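Local coordinates for conserved hypothetical protein (Staphylococcus aureus subsp. aureus, PDB 1TSJ) that is of unknown function but belongs to the 3-demethylubiquinone-9 3-methyltransferase family of the glyoxalase clan, at residues A[54-58]-A[59-63]; A[88-91]-A[92-96]. All coordinates share one frame; numbering follows the deposited sequence.

Contact 1 (A[54-58]-A[59-63])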
ATOM      1  N   PHE A  54       6.134  -7.096   4.661  1.00 21.26           N
ATOM      2  CA  PHE A  54       7.319  -7.880   4.693  1.00 18.92           C
ATOM      3  C   PHE A  54       8.530  -6.981   4.575  1.00 19.60           C
ATOM      4  O   PHE A  54       8.456  -5.827   4.228  1.00 19.31           O
ATOM      5  CB  PHE A  54       7.184  -8.979   3.643  1.00 16.36           C
ATOM      6  CG  PHE A  54       6.988  -8.510   2.227  1.00 14.82           C
ATOM      7  CD1 PHE A  54       5.806  -8.119   1.754  1.00 17.69           C
ATOM      8  CD2 PHE A  54       8.049  -8.478   1.328  1.00 14.56           C
ATOM      9  CE1 PHE A  54       5.732  -7.633   0.361  1.00 16.81           C
ATOM     10  CE2 PHE A  54       7.931  -8.080   0.077  1.00 11.77           C
ATOM     11  CZ  PHE A  54       6.813  -7.661  -0.415  1.00 13.36           C
ATOM     12  N   THR A  55       9.650  -7.535   4.888  1.00 21.06           N
ATOM     13  CA  THR A  55      10.968  -6.910   4.763  1.00 22.36           C
ATOM     14  C   THR A  55      11.790  -7.512   3.617  1.00 22.16           C
ATOM     15  O   THR A  55      11.610  -8.660   3.289  1.00 21.70           O
ATOM     16  CB  THR A  55      11.648  -7.183   6.089  1.00 23.36           C
ATOM     17  OG1 THR A  55      10.999  -6.374   7.080  1.00 27.43           O
ATOM     18  CG2 THR A  55      12.894  -6.598   6.144  1.00 27.48           C
ATOM     19  N   LEU A  56      12.645  -6.703   2.965  1.00 22.58           N
ATOM     20  CA  LEU A  56      13.655  -7.144   2.014  1.00 21.31           C
ATOM     21  C   LEU A  56      14.810  -6.243   2.328  1.00 22.60           C
ATOM     22  O   LEU A  56      14.681  -5.024   2.090  1.00 24.59           O
ATOM     23  CB  LEU A  56      13.295  -6.865   0.556  1.00 19.64           C
ATOM     24  CG  LEU A  56      12.022  -7.481   0.005  1.00 20.19           C
ATOM     25  CD1 LEU A  56      11.744  -7.294  -1.564  1.00 18.29           C
ATOM     26  CD2 LEU A  56      12.028  -8.846   0.266  1.00 20.08           C
ATOM     27  N   ASN A  57      15.917  -6.810   2.784  1.00 23.03           N
ATOM     28  CA  ASN A  57      17.065  -6.061   3.252  1.00 24.50           C
ATOM     29  C   ASN A  57      16.730  -5.083   4.273  1.00 23.76           C
ATOM     30  O   ASN A  57      17.160  -4.026   4.248  1.00 24.87           O
ATOM     31  CB  ASN A  57      17.760  -5.403   2.076  1.00 26.81           C
ATOM     32  CG  ASN A  57      18.373  -6.467   1.172  1.00 33.33           C
ATOM     33  OD1 ASN A  57      19.542  -6.868   1.451  1.00 41.47           O
ATOM     34  ND2 ASN A  57      17.566  -7.095   0.265  1.00 34.81           N
ATOM     35  N   GLY A  58      15.848  -5.429   5.153  1.00 24.27           N
ATOM     36  CA  GLY A  58      15.405  -4.519   6.211  1.00 24.26           C
ATOM     37  C   GLY A  58      14.483  -3.387   5.763  1.00 23.65           C
ATOM     38  O   GLY A  58      14.168  -2.456   6.551  1.00 26.88           O
ATOM     39  N   GLN A  59      14.053  -3.444   4.533  1.00 20.83           N
ATOM     40  CA  GLN A  59      13.152  -2.430   4.031  1.00 19.75           C
ATOM     41  C   GLN A  59      11.785  -3.002   3.903  1.00 19.14           C
ATOM     42  O   GLN A  59      11.580  -4.093   3.313  1.00 20.56           O
ATOM     43  CB  GLN A  59      13.561  -1.995   2.623  1.00 19.54           C
ATOM     44  CG  GLN A  59      14.881  -1.363   2.662  1.00 18.79           C
ATOM     45  CD  GLN A  59      15.480  -1.072   1.313  1.00 20.89           C
ATOM     46  OE1 GLN A  59      14.845  -0.450   0.432  1.00 20.39           O
ATOM     47  NE2 GLN A  59      16.771  -1.475   1.154  1.00 24.91           N
ATOM     48  N   VAL A  60      10.851  -2.209   4.382  1.00 18.67           N
ATOM     49  CA  VAL A  60       9.371  -2.498   4.383  1.00 17.27           C
ATOM     50  C   VAL A  60       8.592  -2.313   3.100  1.00 16.06           C
ATOM     51  O   VAL A  60       8.580  -1.232   2.504  1.00 17.23           O
ATOM     52  CB  VAL A  60       8.701  -1.719   5.476  1.00 16.34           C
ATOM     53  CG1 VAL A  60       7.307  -2.094   5.552  1.00 19.41           C
ATOM     54  CG2 VAL A  60       9.338  -2.113   6.775  1.00 15.54           C
ATOM     55  N   PHE A  61       7.999  -3.427   2.689  1.00 14.07           N
ATOM     56  CA  PHE A  61       7.195  -3.512   1.556  1.00 13.35           C
ATOM     57  C   PHE A  61       5.815  -3.978   1.985  1.00 14.87           C
ATOM     58  O   PHE A  61       5.595  -4.395   3.087  1.00 15.90           O
ATOM     59  CB  PHE A  61       7.850  -4.536   0.609  1.00 14.35           C
ATOM     60  CG  PHE A  61       9.124  -4.030  -0.038  1.00 14.00           C
ATOM     61  CD1 PHE A  61      10.317  -4.092   0.630  1.00 16.10           C
ATOM     62  CD2 PHE A  61       9.113  -3.460  -1.289  1.00 16.29           C
ATOM     63  CE1 PHE A  61      11.519  -3.541   0.092  1.00 16.25           C
ATOM     64  CE2 PHE A  61      10.340  -2.891  -1.878  1.00 15.37           C
ATOM     65  CZ  PHE A  61      11.517  -2.954  -1.155  1.00 14.49           C
HETATM   66  N   MSE A  62       4.864  -3.903   1.112  1.00 17.24           N
HETATM   67  CA  MSE A  62       3.581  -4.458   1.348  1.00 22.73           C
HETATM   68  C   MSE A  62       3.131  -5.131   0.086  1.00 19.50           C
HETATM   69  O   MSE A  62       3.467  -4.721  -1.004  1.00 18.35           O
HETATM   70  CB  MSE A  62       2.579  -3.368   1.599  1.00 24.13           C
HETATM   71  CG  MSE A  62       2.798  -2.648   2.861  1.00 30.86           C
HETATM   72 SE   MSE A  62       1.467  -1.103   2.969  1.00 44.39          SE
HETATM   73  CE  MSE A  62       2.241  -0.123   4.751  1.00 40.11           C
ATOM     74  N   ALA A  63       2.327  -6.181   0.230  1.00 19.49           N
ATOM     75  CA  ALA A  63       1.730  -6.814  -0.935  1.00 19.29           C
ATOM     76  C   ALA A  63       0.256  -7.193  -0.587  1.00 19.75           C
ATOM     77  O   ALA A  63      -0.056  -7.381   0.588  1.00 20.86           O
ATOM     78  CB  ALA A  63       2.556  -7.994  -1.355  1.00 19.07           C
TER
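A beta hairpin with a two-residue loop joins strand 49-56 to strand 59-64, and Phe54 and Leu56 meet Phe61 on one of its faces. Asn57 and Gly58 form the corners of a type I' turn from Leu56 to Gln59, both with positive phi. Two hydrogen-bonded pairs hold the ladder. At the turn, Leu56 N gives a bond of 2.8 Å to Gln59 O, and Gln59 N bonds back to Leu56 O. Farther along, Phe61 N reaches Phe54 O at 2.9 Å, and Phe54 N returns a bond to Phe61 O. Thr55 and Val60 form the non-hydrogen-bonded pair between them and turn their side chains to the other face.

Phe54 CG sits between its backbone N and carbonyl carbon (chi1 59°), which swings the ring across the pair to Phe61, where Phe61 CB makes a CH-pi contact over one ring face, 3.7 Å from the Phe54 centroid. The two rings are nearly parallel, at 26°, but slid so far apart that they barely overlap. Leu56 CD1 makes a CH-pi contact over one face of the Phe61 ring, toward its rim, 4.2 Å from the centroid, while Phe54 CE1 meets Ala63 CB. Helix 16-26 packs on this face, with Val20 against Phe54 and Ala63 and Tyr23 against Leu56; strand 6-11 pairs with the other edge of strand 59-64 through Met62.

Contact 2 (A[88-91]-A[92-96])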
ATOM      1  N   ARG A  88      -3.588  18.398   0.801  1.00 31.01           N
ATOM      2  CA  ARG A  88      -2.454  18.719  -0.048  1.00 32.94           C
ATOM      3  C   ARG A  88      -1.975  17.664  -1.077  1.00 29.50           C
ATOM      4  O   ARG A  88      -1.791  17.955  -2.276  1.00 30.30           O
ATOM      5  CB  ARG A  88      -1.274  19.025   0.915  1.00 35.52           C
ATOM      6  CG  ARG A  88      -1.587  20.122   2.038  1.00 39.21           C
ATOM      7  CD  ARG A  88      -0.204  20.951   2.442  1.00 44.81           C
ATOM      8  NE  ARG A  88      -0.337  22.144   3.404  1.00 50.27           N
ATOM      9  CZ  ARG A  88       0.077  22.192   4.740  1.00 55.46           C
ATOM     10  NH1 ARG A  88       0.662  21.100   5.377  1.00 58.44           N
ATOM     11  NH2 ARG A  88      -0.137  23.337   5.463  1.00 52.96           N
ATOM     12  N   LEU A  89      -1.704  16.439  -0.621  1.00 26.66           N
ATOM     13  CA  LEU A  89      -1.181  15.435  -1.525  1.00 26.13           C
ATOM     14  C   LEU A  89      -2.301  15.027  -2.484  1.00 25.47           C
ATOM     15  O   LEU A  89      -2.067  14.866  -3.734  1.00 25.65           O
ATOM     16  CB  LEU A  89      -0.651  14.211  -0.775  1.00 25.88           C
ATOM     17  CG  LEU A  89       0.758  13.970  -0.365  1.00 25.85           C
ATOM     18  CD1 LEU A  89       1.135  15.128   0.226  1.00 31.99           C
ATOM     19  CD2 LEU A  89       0.788  12.919   0.734  1.00 25.64           C
ATOM     20  N   PHE A  90      -3.505  14.879  -1.915  1.00 24.06           N
ATOM     21  CA  PHE A  90      -4.620  14.477  -2.722  1.00 23.21           C
ATOM     22  C   PHE A  90      -4.772  15.475  -3.888  1.00 23.23           C
ATOM     23  O   PHE A  90      -4.680  15.137  -5.078  1.00 22.30           O
ATOM     24  CB  PHE A  90      -5.916  14.245  -1.865  1.00 23.20           C
ATOM     25  CG  PHE A  90      -7.073  13.723  -2.692  1.00 23.09           C
ATOM     26  CD1 PHE A  90      -7.205  12.409  -2.958  1.00 22.08           C
ATOM     27  CD2 PHE A  90      -7.992  14.598  -3.265  1.00 26.28           C
ATOM     28  CE1 PHE A  90      -8.211  11.931  -3.776  1.00 23.13           C
ATOM     29  CE2 PHE A  90      -8.983  14.129  -4.076  1.00 26.77           C
ATOM     30  CZ  PHE A  90      -9.091  12.804  -4.330  1.00 24.21           C
ATOM     31  N   ASN A  91      -4.971  16.728  -3.539  1.00 25.36           N
ATOM     32  CA  ASN A  91      -5.223  17.755  -4.548  1.00 27.83           C
ATOM     33  C   ASN A  91      -4.020  17.916  -5.510  1.00 28.97           C
ATOM     34  O   ASN A  91      -4.247  18.198  -6.657  1.00 31.74           O
ATOM     35  CB  ASN A  91      -5.449  19.110  -3.838  1.00 29.49           C
ATOM     36  CG  ASN A  91      -6.704  19.126  -2.884  1.00 32.87           C
ATOM     37  OD1 ASN A  91      -7.780  18.564  -3.144  1.00 44.20           O
ATOM     38  ND2 ASN A  91      -6.551  19.794  -1.819  1.00 35.58           N
ATOM     39  N   GLY A  92      -2.760  17.770  -5.015  1.00 29.01           N
ATOM     40  CA  GLY A  92      -1.523  17.834  -5.785  1.00 28.97           C
ATOM     41  C   GLY A  92      -1.408  16.781  -6.842  1.00 31.14           C
ATOM     42  O   GLY A  92      -1.080  17.088  -8.024  1.00 33.22           O
ATOM     43  N   LEU A  93      -1.742  15.533  -6.466  1.00 32.31           N
ATOM     44  CA  LEU A  93      -1.573  14.391  -7.339  1.00 32.56           C
ATOM     45  C   LEU A  93      -2.775  14.166  -8.275  1.00 34.59           C
ATOM     46  O   LEU A  93      -2.645  13.618  -9.387  1.00 35.58           O
ATOM     47  CB  LEU A  93      -1.343  13.191  -6.439  1.00 32.62           C
ATOM     48  CG  LEU A  93      -0.091  13.263  -5.547  1.00 30.49           C
ATOM     49  CD1 LEU A  93      -0.015  12.029  -4.441  1.00 29.75           C
ATOM     50  CD2 LEU A  93       1.023  13.239  -6.530  1.00 26.21           C
ATOM     51  N   LYS A  94      -3.936  14.591  -7.833  1.00 37.05           N
ATOM     52  CA  LYS A  94      -5.147  14.307  -8.537  1.00 40.67           C
ATOM     53  C   LYS A  94      -5.194  15.061  -9.814  1.00 43.29           C
ATOM     54  O   LYS A  94      -5.960  14.721 -10.731  1.00 45.07           O
ATOM     55  CB  LYS A  94      -6.301  14.741  -7.675  1.00 42.81           C
ATOM     56  CG  LYS A  94      -7.517  15.524  -8.347  1.00 46.94           C
ATOM     57  CD  LYS A  94      -7.517  17.125  -8.248  1.00 47.95           C
ATOM     58  CE  LYS A  94      -7.992  17.719  -6.870  1.00 47.68           C
ATOM     59  NZ  LYS A  94      -8.262  16.707  -5.745  1.00 46.27           N
ATOM     60  N   ASP A  95      -4.393  16.113  -9.916  1.00 45.80           N
ATOM     61  CA  ASP A  95      -4.291  16.861 -11.211  1.00 46.71           C
ATOM     62  C   ASP A  95      -4.031  16.128 -12.508  1.00 45.42           C
ATOM     63  O   ASP A  95      -3.019  15.429 -12.699  1.00 45.73           O
ATOM     64  CB  ASP A  95      -3.198  17.924 -11.138  1.00 49.05           C
ATOM     65  CG  ASP A  95      -3.484  19.128 -12.065  1.00 49.92           C
ATOM     66  OD1 ASP A  95      -3.226  19.020 -13.282  1.00 49.44           O
ATOM     67  OD2 ASP A  95      -3.910  20.213 -11.592  1.00 56.18           O
ATOM     68  N   GLU A  96      -4.933  16.422 -13.443  1.00 44.98           N
ATOM     69  CA  GLU A  96      -4.993  15.747 -14.700  1.00 43.94           C
ATOM     70  C   GLU A  96      -4.865  14.236 -14.379  1.00 43.74           C
ATOM     71  O   GLU A  96      -4.553  13.422 -15.257  1.00 44.20           O
ATOM     72  CB  GLU A  96      -3.931  16.285 -15.682  1.00 44.71           C
TER
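The Phe90 ring meets the end of the Lys94 side chain one helical turn later, with NZ 3.2 Å from Phe90 CE2. The amine approaches obliquely, and Asn91 OD1 lies in the ring plane at the edge. Ala113 and Val115 of strand 109-116 and Leu125 of strand 122-127 also touch the Phe90 side chain. With CG opposite the backbone N (chi1 -176°), the ring leans toward the C-terminal end of helix 83-94, where it meets Lys94 NZ.

The Asn91 amide is the second flat group. Its OD1 receives a hydrogen bond of 3.2 Å from Lys94 NZ, which lies in the carbonyl plane on a lone pair. Asn91 and Lys94 run side by side and point the same way; the lysine chain bends at chi2, chi3 and chi4, bringing CE to 3.6 Å from Asn91 CA before NZ reaches the amide. At the other end of that amide, ND2 makes a weak hydrogen bond to Glu87 in the preceding turn.

Behind these side chains run the i to i+4 backbone bonds of the helix. Gly92 N bonds to Arg88 O, Leu93 N to Leu89 O at 2.8 Å, and Lys94 N to Phe90 O at 2.9 Å; a weak bond of 3.3 Å from Leu93 N also reaches Phe90 O. Leu93 CD1 meets Leu89 CB at 4.3 Å, and Leu93 also packs on Phe123 and Leu125.

This part of helix 83-94 is amphipathic, with Phe90 and Leu93 against the sheet and Glu87, Asn91 and Lys94 along its flank. The neutral amide bridges the amine and, weakly, the Glu87 carboxylate; if that weak bond holds, it may make OD1 a slightly better acceptor for the lysine.

In the fold
Contact 1 and contact 2 lie on opposite sides of the chain's centre, about 27 Å apart between centres, and share no helix or strand. Each is a local contact, but one spans a hairpin turn and the other successive turns of helix 83-94. Contact 1 is partly buried: its aromatic and aliphatic groups meet a helix, while its turn is exposed. Contact 2 lies at the surface, with Phe90 as its buried residue. Cross-strand backbone pairing and CH-pi packing dominate at 54-63; at 88-96, helical backbone bonds are joined by a lysine-amide bond. Both belong to helix-on-sheet packing, contact 1 from the sheet side and contact 2 from the helix side.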